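Long-range contact in hypothetical Membrane Spanning Protein (Bacillus cereus, PDB 2FB5), which probably condenses two ATP molecules into the signalling nucleotide cyclic di-AMP as a diadenylate cyclase needed for efficient spore formation: residues His6-Thr18 and Leu60-Pro72. Residues are numbered along the deposited sequence; the frame is centred on the assembly and turned at random.
Sequences HEWGLSEELKIQT and LAATYYIQAYLSP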
loop_
_atom_site.group_PDB
_atom_site.type_symbol
_atom_site.label_atom_id
_atom_site.label_comp_id
_atom_site.label_asym_id
_atom_site.label_seq_id
_atom_site.Cartn_x
_atom_site.Cartn_y
_atom_site.Cartn_z
ATOM N N HIS A 6 -6.065 -7.710 4.198
ATOM C CA HIS A 6 -6.772 -8.003 5.446
ATOM C C HIS A 6 -5.937 -7.630 6.674
ATOM O O HIS A 6 -6.431 -6.953 7.574
ATOM C CB HIS A 6 -7.210 -9.479 5.480
ATOM C CG HIS A 6 -7.951 -9.877 6.722
ATOM N ND1 HIS A 6 -9.321 -9.758 6.846
ATOM C CD2 HIS A 6 -7.517 -10.433 7.881
ATOM C CE1 HIS A 6 -9.697 -10.200 8.035
ATOM N NE2 HIS A 6 -8.622 -10.616 8.683
ATOM N N GLU A 7 -4.669 -8.042 6.692
ATOM C CA GLU A 7 -3.769 -7.758 7.821
ATOM C C GLU A 7 -3.553 -6.256 8.021
ATOM O O GLU A 7 -3.390 -5.790 9.152
ATOM C CB GLU A 7 -2.410 -8.468 7.636
ATOM C CG GLU A 7 -2.476 -10.011 7.711
ATOM C CD GLU A 7 -3.108 -10.514 9.000
ATOM O OE1 GLU A 7 -2.727 -10.028 10.092
ATOM O OE2 GLU A 7 -3.994 -11.398 8.935
ATOM N N TRP A 8 -3.522 -5.511 6.918
ATOM C CA TRP A 8 -3.376 -4.061 6.989
ATOM C C TRP A 8 -4.579 -3.423 7.696
ATOM O O TRP A 8 -4.419 -2.566 8.577
ATOM C CB TRP A 8 -3.220 -3.472 5.606
ATOM C CG TRP A 8 -2.843 -2.034 5.637
ATOM C CD1 TRP A 8 -2.112 -1.400 6.600
ATOM C CD2 TRP A 8 -3.170 -1.045 4.661
ATOM N NE1 TRP A 8 -1.975 -0.073 6.289
ATOM C CE2 TRP A 8 -2.611 0.173 5.101
ATOM C CE3 TRP A 8 -3.881 -1.069 3.455
ATOM C CZ2 TRP A 8 -2.721 1.362 4.366
ATOM C CZ3 TRP A 8 -4.004 0.117 2.730
ATOM C CH2 TRP A 8 -3.431 1.317 3.196
ATOM N N GLY A 9 -5.771 -3.837 7.291
ATOM C CA GLY A 9 -6.998 -3.490 8.010
ATOM C C GLY A 9 -6.904 -3.800 9.492
ATOM O O GLY A 9 -7.326 -2.993 10.316
ATOM N N LEU A 10 -6.360 -4.963 9.850
ATOM C CA LEU A 10 -6.273 -5.334 11.274
ATOM C C LEU A 10 -5.289 -4.448 12.026
ATOM O O LEU A 10 -5.556 -4.052 13.156
ATOM C CB LEU A 10 -5.886 -6.799 11.456
ATOM C CG LEU A 10 -6.907 -7.836 10.967
ATOM C CD1 LEU A 10 -6.367 -9.240 11.196
ATOM C CD2 LEU A 10 -8.288 -7.673 11.625
ATOM N N SER A 11 -4.154 -4.162 11.396
ATOM C CA SER A 11 -3.166 -3.263 11.965
ATOM C C SER A 11 -3.801 -1.913 12.205
ATOM O O SER A 11 -3.636 -1.324 13.280
ATOM C CB SER A 11 -1.981 -3.095 11.016
ATOM O OG SER A 11 -1.299 -4.321 10.830
ATOM N N GLU A 12 -4.534 -1.426 11.201
ATOM C CA GLU A 12 -5.134 -0.096 11.276
ATOM C C GLU A 12 -6.181 -0.012 12.383
ATOM O O GLU A 12 -6.308 1.021 13.031
ATOM C CB GLU A 12 -5.734 0.319 9.924
ATOM C CG GLU A 12 -4.702 0.760 8.915
ATOM C CD GLU A 12 -4.104 2.114 9.262
ATOM O OE1 GLU A 12 -4.870 3.100 9.402
ATOM O OE2 GLU A 12 -2.872 2.182 9.402
ATOM N N GLU A 13 -6.901 -1.101 12.625
ATOM C CA GLU A 13 -7.883 -1.101 13.708
ATOM C C GLU A 13 -7.237 -1.117 15.098
ATOM O O GLU A 13 -7.784 -0.539 16.038
ATOM C CB GLU A 13 -8.871 -2.262 13.579
ATOM C CG GLU A 13 -9.925 -2.057 12.496
ATOM C CD GLU A 13 -10.829 -0.827 12.712
ATOM O OE1 GLU A 13 -11.144 -0.483 13.896
ATOM O OE2 GLU A 13 -11.234 -0.219 11.683
ATOM N N LEU A 14 -6.091 -1.788 15.223
ATOM C CA LEU A 14 -5.311 -1.772 16.468
ATOM C C LEU A 14 -4.780 -0.374 16.779
ATOM O O LEU A 14 -4.749 0.039 17.956
ATOM C CB LEU A 14 -4.151 -2.768 16.403
ATOM C CG LEU A 14 -4.575 -4.244 16.429
ATOM C CD1 LEU A 14 -3.361 -5.152 16.251
ATOM C CD2 LEU A 14 -5.314 -4.578 17.718
ATOM N N LYS A 15 -4.361 0.328 15.723
ATOM C CA LYS A 15 -3.925 1.723 15.807
ATOM C C LYS A 15 -5.055 2.615 16.315
ATOM O O LYS A 15 -4.849 3.445 17.201
ATOM C CB LYS A 15 -3.411 2.208 14.445
ATOM C CG LYS A 15 -2.793 3.616 14.460
ATOM C CD LYS A 15 -1.743 3.805 13.348
ATOM C CE LYS A 15 -2.382 4.061 11.994
ATOM N NZ LYS A 15 -1.332 4.194 10.962
ATOM N N ILE A 16 -6.250 2.426 15.753
ATOM C CA ILE A 16 -7.449 3.136 16.191
ATOM C C ILE A 16 -7.730 2.878 17.672
ATOM O O ILE A 16 -7.961 3.816 18.429
ATOM C CB ILE A 16 -8.673 2.754 15.321
ATOM C CG1 ILE A 16 -8.575 3.407 13.942
ATOM C CG2 ILE A 16 -10.003 3.114 16.019
ATOM C CD1 ILE A 16 -9.619 2.865 12.921
ATOM N N GLN A 17 -7.708 1.616 18.083
ATOM C CA GLN A 17 -7.884 1.264 19.501
ATOM C C GLN A 17 -6.848 1.908 20.414
ATOM O O GLN A 17 -7.174 2.338 21.518
ATOM C CB GLN A 17 -7.830 -0.242 19.684
ATOM C CG GLN A 17 -9.047 -0.977 19.150
ATOM C CD GLN A 17 -8.791 -2.471 19.126
ATOM O OE1 GLN A 17 -8.535 -3.081 20.163
ATOM N NE2 GLN A 17 -8.801 -3.058 17.936
ATOM N N THR A 18 -5.596 1.950 19.965
ATOM C CA THR A 18 -4.535 2.597 20.735
ATOM C C THR A 18 -4.829 4.097 20.918
ATOM O O THR A 18 -4.758 4.616 22.035
ATOM C CB THR A 18 -3.167 2.380 20.078
ATOM O OG1 THR A 18 -2.970 0.979 19.863
ATOM C CG2 THR A 18 -2.050 2.914 20.976
ATOM N N LEU A 60 -2.092 -1.959 24.101
ATOM C CA LEU A 60 -2.632 -1.757 22.751
ATOM C C LEU A 60 -1.517 -1.393 21.779
ATOM O O LEU A 60 -1.447 -1.931 20.671
ATOM C CB LEU A 60 -3.683 -0.650 22.777
ATOM C CG LEU A 60 -5.185 -0.971 22.922
ATOM C CD1 LEU A 60 -5.499 -2.351 23.443
ATOM C CD2 LEU A 60 -5.828 0.080 23.829
ATOM N N ALA A 61 -0.645 -0.474 22.192
ATOM C CA ALA A 61 0.447 -0.033 21.322
ATOM C C ALA A 61 1.394 -1.184 20.973
ATOM O O ALA A 61 1.830 -1.310 19.824
ATOM C CB ALA A 61 1.220 1.109 21.960
ATOM N N ALA A 62 1.724 -2.005 21.971
ATOM C CA ALA A 62 2.600 -3.156 21.752
ATOM C C ALA A 62 1.960 -4.149 20.780
ATOM O O ALA A 62 2.618 -4.620 19.858
ATOM C CB ALA A 62 2.938 -3.841 23.082
ATOM N N THR A 63 0.682 -4.452 20.983
ATOM C CA THR A 63 -0.069 -5.312 20.069
ATOM C C THR A 63 -0.071 -4.727 18.654
ATOM O O THR A 63 0.113 -5.458 17.670
ATOM C CB THR A 63 -1.520 -5.512 20.571
ATOM O OG1 THR A 63 -1.482 -5.956 21.932
ATOM C CG2 THR A 63 -2.258 -6.575 19.747
ATOM N N TYR A 64 -0.268 -3.411 18.553
ATOM C CA TYR A 64 -0.236 -2.746 17.255
ATOM C C TYR A 64 1.114 -2.930 16.560
ATOM O O TYR A 64 1.166 -3.328 15.394
ATOM C CB TYR A 64 -0.571 -1.238 17.350
ATOM C CG TYR A 64 -0.220 -0.520 16.065
ATOM C CD1 TYR A 64 -0.980 -0.710 14.914
ATOM C CD2 TYR A 64 0.903 0.298 15.986
ATOM C CE1 TYR A 64 -0.645 -0.085 13.725
ATOM C CE2 TYR A 64 1.249 0.926 14.796
ATOM C CZ TYR A 64 0.463 0.724 13.675
ATOM O OH TYR A 64 0.796 1.335 12.501
ATOM N N TYR A 65 2.206 -2.616 17.252
ATOM C CA TYR A 65 3.516 -2.729 16.609
ATOM C C TYR A 65 3.919 -4.162 16.241
ATOM O O TYR A 65 4.503 -4.376 15.179
ATOM C CB TYR A 65 4.604 -2.021 17.404
ATOM C CG TYR A 65 4.462 -0.516 17.308
ATOM C CD1 TYR A 65 4.707 0.146 16.098
ATOM C CD2 TYR A 65 4.048 0.237 18.403
ATOM C CE1 TYR A 65 4.565 1.517 15.991
ATOM C CE2 TYR A 65 3.892 1.634 18.299
ATOM C CZ TYR A 65 4.165 2.258 17.096
ATOM O OH TYR A 65 4.036 3.626 16.969
ATOM N N ILE A 66 3.603 -5.130 17.094
ATOM C CA ILE A 66 3.906 -6.535 16.786
ATOM C C ILE A 66 3.175 -6.895 15.489
ATOM O O ILE A 66 3.774 -7.446 14.570
ATOM C CB ILE A 66 3.561 -7.497 17.963
ATOM C CG1 ILE A 66 4.528 -7.327 19.153
ATOM C CG2 ILE A 66 3.486 -8.981 17.513
ATOM C CD1 ILE A 66 6.031 -7.318 18.807
ATOM N N GLN A 67 1.894 -6.532 15.413
ATOM C CA GLN A 67 1.075 -6.761 14.218
ATOM C C GLN A 67 1.616 -6.062 12.966
ATOM O O GLN A 67 1.739 -6.691 11.919
ATOM C CB GLN A 67 -0.388 -6.375 14.496
ATOM C CG GLN A 67 -1.339 -6.353 13.268
ATOM C CD GLN A 67 -1.557 -7.707 12.608
ATOM O OE1 GLN A 67 -1.322 -8.761 13.215
ATOM N NE2 GLN A 67 -2.043 -7.683 11.360
ATOM N N ALA A 68 1.943 -4.774 13.079
ATOM C CA ALA A 68 2.404 -3.979 11.951
ATOM C C ALA A 68 3.785 -4.421 11.456
ATOM O O ALA A 68 4.023 -4.490 10.243
ATOM C CB ALA A 68 2.413 -2.474 12.309
ATOM N N TYR A 69 4.684 -4.722 12.391
ATOM C CA TYR A 69 6.054 -5.125 12.042
ATOM C C TYR A 69 6.209 -6.593 11.633
ATOM O O TYR A 69 7.106 -6.925 10.857
ATOM C CB TYR A 69 7.011 -4.842 13.195
ATOM C CG TYR A 69 7.220 -3.380 13.514
ATOM C CD1 TYR A 69 7.141 -2.397 12.517
ATOM C CD2 TYR A 69 7.526 -2.978 14.810
ATOM C CE1 TYR A 69 7.342 -1.043 12.822
ATOM C CE2 TYR A 69 7.725 -1.644 15.125
ATOM C CZ TYR A 69 7.638 -0.680 14.132
ATOM O OH TYR A 69 7.846 0.652 14.452
ATOM N N LEU A 70 5.354 -7.466 12.168
ATOM C CA LEU A 70 5.515 -8.905 11.954
ATOM C C LEU A 70 4.500 -9.562 11.003
ATOM O O LEU A 70 4.820 -10.573 10.385
ATOM C CB LEU A 70 5.560 -9.680 13.288
ATOM C CG LEU A 70 6.670 -9.358 14.298
ATOM C CD1 LEU A 70 6.707 -10.400 15.440
ATOM C CD2 LEU A 70 8.060 -9.250 13.644
ATOM N N SER A 71 3.302 -8.998 10.861
ATOM C CA SER A 71 2.268 -9.685 10.071
ATOM C C SER A 71 2.658 -9.997 8.617
ATOM O O SER A 71 2.205 -11.011 8.092
ATOM C CB SER A 71 0.899 -8.994 10.138
ATOM O OG SER A 71 0.924 -7.775 9.425
ATOM N N PRO A 72 3.467 -9.135 7.958
ATOM C CA PRO A 72 3.891 -9.495 6.607
ATOM C C PRO A 72 4.888 -10.648 6.541
ATOM O O PRO A 72 5.142 -11.179 5.449
ATOM C CB PRO A 72 4.570 -8.214 6.093
ATOM C CG PRO A 72 4.144 -7.142 7.016
ATOM C CD PRO A 72 3.968 -7.795 8.328
HETATM O O HOH W 1 -3.159 -10.777 12.465
HETATM O O HOH W 2 -0.131 -4.701 8.353
HETATM O O HOH W 3 -0.869 0.288 10.197
#
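Gln67 and Tyr64 of helix 47-70 enter helix 4-35 as neighbouring knobs into holes in an antiparallel hairpin, where the axes of residues 6-18 and 60-70 come within 8.7 Å. The pair illustrates a polar knob fixed by hydrogen bonds. Gln67 sits among Glu7, Leu10, Ser11 and Leu14, and both amide N-H groups are used: NE2 gives a nearly straight bond of 2.8 Å to Glu7 OE1, on the anti side of the carboxylate, and a more bent one of 3.2 Å to backbone Glu7 O. Both acceptors lie close to the amide plane, fixing its flip; a water joining Gln67 OE1 to Glu7 OE1 closes the ring. A bend at chi2 (65°) brings the amide across Glu7, its plane 52° from the carboxylate. Tyr64, with CG anti to its backbone N (chi1 167°), lays its ring edge against Ser11 O and runs alongside Lys15, whose CD lies 3.6 Å from Tyr64 OH. Further out, Lys15 NZ is salt-bridged to Glu12 OE2, while Glu12 OE1 accepts a hydrogen bond from Ala4 N of a second subunit, and Ile66 packs on Phe194 of the cyclase-domain sheet. One water bridges Tyr64 OH and Glu12 OE2, at 3.0 and 2.9 Å.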